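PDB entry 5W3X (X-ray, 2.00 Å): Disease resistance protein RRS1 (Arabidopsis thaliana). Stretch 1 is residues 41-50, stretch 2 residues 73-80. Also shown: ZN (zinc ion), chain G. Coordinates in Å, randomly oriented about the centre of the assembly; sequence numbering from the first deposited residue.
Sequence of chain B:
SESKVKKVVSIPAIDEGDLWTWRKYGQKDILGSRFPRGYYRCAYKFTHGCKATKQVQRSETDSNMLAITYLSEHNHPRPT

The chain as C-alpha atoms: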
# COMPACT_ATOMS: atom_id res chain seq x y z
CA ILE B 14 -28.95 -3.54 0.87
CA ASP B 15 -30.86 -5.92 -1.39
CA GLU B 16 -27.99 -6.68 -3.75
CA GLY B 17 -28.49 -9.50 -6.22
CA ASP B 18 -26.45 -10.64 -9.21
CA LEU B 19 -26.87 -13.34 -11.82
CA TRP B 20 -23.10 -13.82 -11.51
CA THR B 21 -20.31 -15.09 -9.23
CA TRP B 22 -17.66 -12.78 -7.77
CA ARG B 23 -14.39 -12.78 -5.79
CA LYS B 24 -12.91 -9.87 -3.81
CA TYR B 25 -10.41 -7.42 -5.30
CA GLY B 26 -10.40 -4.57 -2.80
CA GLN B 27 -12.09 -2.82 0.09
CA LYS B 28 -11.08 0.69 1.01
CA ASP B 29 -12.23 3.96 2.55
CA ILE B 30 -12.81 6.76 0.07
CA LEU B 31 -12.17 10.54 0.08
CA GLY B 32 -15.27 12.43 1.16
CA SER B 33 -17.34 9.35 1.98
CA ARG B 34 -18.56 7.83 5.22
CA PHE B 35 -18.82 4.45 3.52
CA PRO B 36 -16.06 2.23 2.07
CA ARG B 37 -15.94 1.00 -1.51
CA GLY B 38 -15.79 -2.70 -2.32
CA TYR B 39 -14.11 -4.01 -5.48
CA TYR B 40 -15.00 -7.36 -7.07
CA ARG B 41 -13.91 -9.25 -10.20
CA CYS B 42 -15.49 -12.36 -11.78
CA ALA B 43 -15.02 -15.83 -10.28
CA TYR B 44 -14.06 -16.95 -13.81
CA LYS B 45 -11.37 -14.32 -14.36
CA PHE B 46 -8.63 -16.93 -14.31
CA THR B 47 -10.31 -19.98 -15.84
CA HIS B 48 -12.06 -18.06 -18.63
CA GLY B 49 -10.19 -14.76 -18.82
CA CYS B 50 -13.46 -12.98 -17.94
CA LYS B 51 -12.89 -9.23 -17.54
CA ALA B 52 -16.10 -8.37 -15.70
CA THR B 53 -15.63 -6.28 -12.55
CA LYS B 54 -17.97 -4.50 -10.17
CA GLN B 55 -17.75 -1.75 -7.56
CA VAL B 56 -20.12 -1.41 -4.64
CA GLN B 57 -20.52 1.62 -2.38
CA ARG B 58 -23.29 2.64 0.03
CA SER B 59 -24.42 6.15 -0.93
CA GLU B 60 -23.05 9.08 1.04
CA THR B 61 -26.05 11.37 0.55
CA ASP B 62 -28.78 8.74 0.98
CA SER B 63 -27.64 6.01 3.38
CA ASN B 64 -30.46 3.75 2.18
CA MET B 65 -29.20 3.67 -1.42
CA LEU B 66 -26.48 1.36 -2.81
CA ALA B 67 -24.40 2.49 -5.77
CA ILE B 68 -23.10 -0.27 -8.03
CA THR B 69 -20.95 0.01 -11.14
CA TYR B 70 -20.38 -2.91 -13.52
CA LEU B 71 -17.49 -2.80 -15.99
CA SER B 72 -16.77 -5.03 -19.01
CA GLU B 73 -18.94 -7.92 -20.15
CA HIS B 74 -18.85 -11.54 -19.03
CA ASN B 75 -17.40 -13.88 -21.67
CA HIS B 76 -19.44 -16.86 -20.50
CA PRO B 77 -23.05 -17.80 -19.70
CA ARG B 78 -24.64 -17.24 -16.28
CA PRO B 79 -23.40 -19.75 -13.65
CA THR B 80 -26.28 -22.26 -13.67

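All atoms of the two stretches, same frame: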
# COMPACT_ATOMS: atom_id res chain seq x y z
N ARG B 41 -14.20 -8.81 -8.83
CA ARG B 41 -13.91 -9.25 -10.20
C ARG B 41 -14.57 -10.61 -10.35
O ARG B 41 -15.00 -11.17 -9.34
CB ARG B 41 -12.39 -9.30 -10.43
CG ARG B 41 -11.58 -10.09 -9.39
CD ARG B 41 -11.39 -11.56 -9.80
NE ARG B 41 -10.47 -12.27 -8.91
CZ ARG B 41 -10.47 -13.58 -8.72
NH1 ARG B 41 -11.35 -14.35 -9.34
NH2 ARG B 41 -9.59 -14.13 -7.89
N CYS B 42 -14.75 -11.10 -11.57
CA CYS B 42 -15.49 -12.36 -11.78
C CYS B 42 -14.79 -13.61 -11.24
O CYS B 42 -13.57 -13.73 -11.28
CB CYS B 42 -15.79 -12.58 -13.27
SG CYS B 42 -16.80 -14.07 -13.55
N ALA B 43 -15.58 -14.57 -10.76
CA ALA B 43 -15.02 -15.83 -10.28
C ALA B 43 -14.35 -16.62 -11.41
O ALA B 43 -13.57 -17.54 -11.15
CB ALA B 43 -16.10 -16.67 -9.63
N TYR B 44 -14.65 -16.27 -12.66
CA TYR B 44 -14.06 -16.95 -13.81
C TYR B 44 -13.04 -16.07 -14.53
O TYR B 44 -12.79 -16.24 -15.73
CB TYR B 44 -15.15 -17.39 -14.79
CG TYR B 44 -16.21 -18.25 -14.14
CD1 TYR B 44 -16.00 -19.60 -13.91
CD2 TYR B 44 -17.42 -17.69 -13.74
CE1 TYR B 44 -16.97 -20.39 -13.31
CE2 TYR B 44 -18.40 -18.47 -13.14
CZ TYR B 44 -18.17 -19.81 -12.93
OH TYR B 44 -19.16 -20.57 -12.33
N LYS B 45 -12.42 -15.16 -13.79
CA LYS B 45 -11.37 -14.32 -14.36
C LYS B 45 -10.19 -15.16 -14.84
O LYS B 45 -9.61 -14.89 -15.88
CB LYS B 45 -10.89 -13.29 -13.34
CG LYS B 45 -9.71 -12.45 -13.83
CD LYS B 45 -9.35 -11.36 -12.83
CE LYS B 45 -8.21 -10.50 -13.33
NZ LYS B 45 -8.50 -9.97 -14.69
N PHE B 46 -9.83 -16.16 -14.04
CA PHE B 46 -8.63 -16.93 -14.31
C PHE B 46 -8.92 -18.05 -15.30
O PHE B 46 -8.23 -18.20 -16.32
CB PHE B 46 -8.08 -17.48 -12.99
CG PHE B 46 -6.85 -18.33 -13.13
CD1 PHE B 46 -5.64 -17.78 -13.55
CD2 PHE B 46 -6.88 -19.68 -12.80
CE1 PHE B 46 -4.51 -18.56 -13.67
CE2 PHE B 46 -5.74 -20.47 -12.91
CZ PHE B 46 -4.55 -19.91 -13.34
N THR B 47 -9.96 -18.83 -15.02
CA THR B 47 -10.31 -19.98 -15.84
C THR B 47 -10.76 -19.56 -17.24
O THR B 47 -10.43 -20.22 -18.22
CB THR B 47 -11.42 -20.83 -15.19
OG1 THR B 47 -12.56 -20.01 -14.89
CG2 THR B 47 -10.92 -21.46 -13.90
N HIS B 48 -11.50 -18.46 -17.34
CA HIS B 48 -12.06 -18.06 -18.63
C HIS B 48 -11.56 -16.73 -19.17
O HIS B 48 -11.97 -16.30 -20.25
CB HIS B 48 -13.58 -18.00 -18.52
CG HIS B 48 -14.23 -19.35 -18.42
ND1 HIS B 48 -14.25 -20.08 -17.26
CD2 HIS B 48 -14.86 -20.10 -19.36
CE1 HIS B 48 -14.88 -21.23 -17.47
NE2 HIS B 48 -15.25 -21.26 -18.74
N GLY B 49 -10.67 -16.07 -18.42
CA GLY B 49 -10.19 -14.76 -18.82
C GLY B 49 -11.25 -13.67 -18.73
O GLY B 49 -11.06 -12.58 -19.28
N CYS B 50 -12.36 -13.94 -18.03
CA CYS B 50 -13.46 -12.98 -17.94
C CYS B 50 -13.00 -11.66 -17.32
O CYS B 50 -12.29 -11.66 -16.31
CB CYS B 50 -14.63 -13.57 -17.13
SG CYS B 50 -16.10 -12.49 -17.00
N GLU B 73 -17.90 -6.92 -20.02
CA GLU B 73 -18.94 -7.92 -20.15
C GLU B 73 -18.39 -9.30 -19.82
O GLU B 73 -17.22 -9.58 -20.06
CB GLU B 73 -19.52 -7.91 -21.58
CG GLU B 73 -19.97 -6.52 -22.07
CD GLU B 73 -18.81 -5.60 -22.45
OE1 GLU B 73 -17.64 -6.06 -22.40
OE2 GLU B 73 -19.06 -4.42 -22.78
N HIS B 74 -19.24 -10.16 -19.27
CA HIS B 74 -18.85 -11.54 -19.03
C HIS B 74 -18.67 -12.27 -20.36
O HIS B 74 -19.45 -12.06 -21.28
CB HIS B 74 -19.88 -12.25 -18.17
CG HIS B 74 -19.98 -11.72 -16.77
ND1 HIS B 74 -19.31 -12.29 -15.71
CD2 HIS B 74 -20.67 -10.67 -16.26
CE1 HIS B 74 -19.58 -11.62 -14.61
NE2 HIS B 74 -20.41 -10.63 -14.91
N ASN B 75 -17.63 -13.09 -20.46
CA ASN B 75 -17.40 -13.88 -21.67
C ASN B 75 -17.83 -15.33 -21.49
O ASN B 75 -17.17 -16.25 -21.98
CB ASN B 75 -15.92 -13.81 -22.09
CG ASN B 75 -14.98 -14.47 -21.08
OD1 ASN B 75 -15.40 -14.88 -20.00
ND2 ASN B 75 -13.70 -14.55 -21.43
N HIS B 76 -18.94 -15.52 -20.79
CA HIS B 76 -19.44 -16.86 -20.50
C HIS B 76 -20.88 -16.76 -20.02
O HIS B 76 -21.31 -15.70 -19.56
CB HIS B 76 -18.57 -17.54 -19.44
CG HIS B 76 -18.49 -16.77 -18.16
ND1 HIS B 76 -19.38 -16.96 -17.12
CD2 HIS B 76 -17.65 -15.78 -17.76
CE1 HIS B 76 -19.08 -16.14 -16.14
NE2 HIS B 76 -18.04 -15.41 -16.50
N PRO B 77 -21.66 -17.85 -20.15
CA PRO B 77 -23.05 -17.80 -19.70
C PRO B 77 -23.17 -17.65 -18.19
O PRO B 77 -22.18 -17.84 -17.47
CB PRO B 77 -23.63 -19.14 -20.16
CG PRO B 77 -22.44 -20.04 -20.32
CD PRO B 77 -21.34 -19.14 -20.80
N ARG B 78 -24.37 -17.33 -17.71
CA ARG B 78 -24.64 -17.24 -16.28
C ARG B 78 -24.37 -18.58 -15.60
O ARG B 78 -24.74 -19.63 -16.12
CB ARG B 78 -26.09 -16.81 -16.03
CG ARG B 78 -26.50 -15.52 -16.74
CD ARG B 78 -27.97 -15.21 -16.51
N PRO B 79 -23.73 -18.54 -14.42
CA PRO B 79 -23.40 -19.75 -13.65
C PRO B 79 -24.63 -20.53 -13.18
O PRO B 79 -25.12 -20.29 -12.07
CB PRO B 79 -22.60 -19.20 -12.46
CG PRO B 79 -23.00 -17.77 -12.36
CD PRO B 79 -23.23 -17.32 -13.77
N THR B 80 -25.11 -21.45 -14.00
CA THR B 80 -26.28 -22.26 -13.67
C THR B 80 -25.91 -23.40 -12.72
O THR B 80 -25.31 -23.18 -11.66
CB THR B 80 -26.94 -22.85 -14.92
OG1 THR B 80 -26.06 -23.82 -15.52
CG2 THR B 80 -27.25 -21.76 -15.94
ZN ZN G . -17.46 -13.52 -15.69

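The two stretches are joined chiefly through a zinc ion, to which each contributes two ligands. Cys 42 SG and Cys 50 SG bind ZN at 2.3 and 2.1 Å, and His 74 ND1 and His 76 NE2 bind it at 2.2 and 2.1 Å. Both cysteines adopt the t rotamer, although their CA-to-CB bonds differ in direction: that of Cys 42 points toward the second stretch and that of Cys 50 runs sideways, and in both cases chi1 near 180° carries the sulfur to the metal. The histidines reach it by different routes. His 74, with chi1 m, starts sideways, but its ring turns back so that ND1, the nitrogen nearer the backbone, faces the zinc. His 76, with chi1 p and chi2 of 90°, points toward the first stretch and offers the far nitrogen, NE2. This leaves His 76 ND1 free to donate a hydrogen bond to Pro 77 O (3.0 Å). Both sulfurs lie at the edge of the His 76 ring, as expected when its NE2 shares a metal with them.

The segment between the cysteines is folded compactly. A type I turn from Cys 42 to Lys 45 is closed by Lys 45 N to Cys 42 O (3.1 Å), while Tyr 44 N donates to Cys 42 SG (3.2 Å), a bond suited to a metal-bound sulfur rich in negative charge. Tyr 44 O accepts from both His 48 N (3.0 Å) and Cys 50 N (3.3 Å), so that the segment folds back with both sulfurs at the metal. Gly 49, between them, has positive phi, a conformation that favours glycine.

Around the metal, Tyr 44 packs against His 76. Its m rotamer lays the ring beside His 76, edge toward face, with centroids 4.8 Å apart and planes at 64°; Tyr 44 CB sits over the same imidazole, 4.3 Å from the ring centroid. The phenol extends far enough for Tyr 44 OH to approach Pro 79 CB at 3.7 Å, so that the proline packs at the tyrosine ring edge.

Asn 75, between the two histidine ligands, adds the one direct hydrogen bond across the stretches. Its CA-to-CB bond points toward the first stretch and, with chi1 p, Asn 75 ND2 donates to His 48 O at 2.7 Å. The same conformation brings Asn 75 OD1 to 3.2 Å from Cys 50 CB, where the oxygen is buried without a polar partner. The contact buries 376 Å² in all.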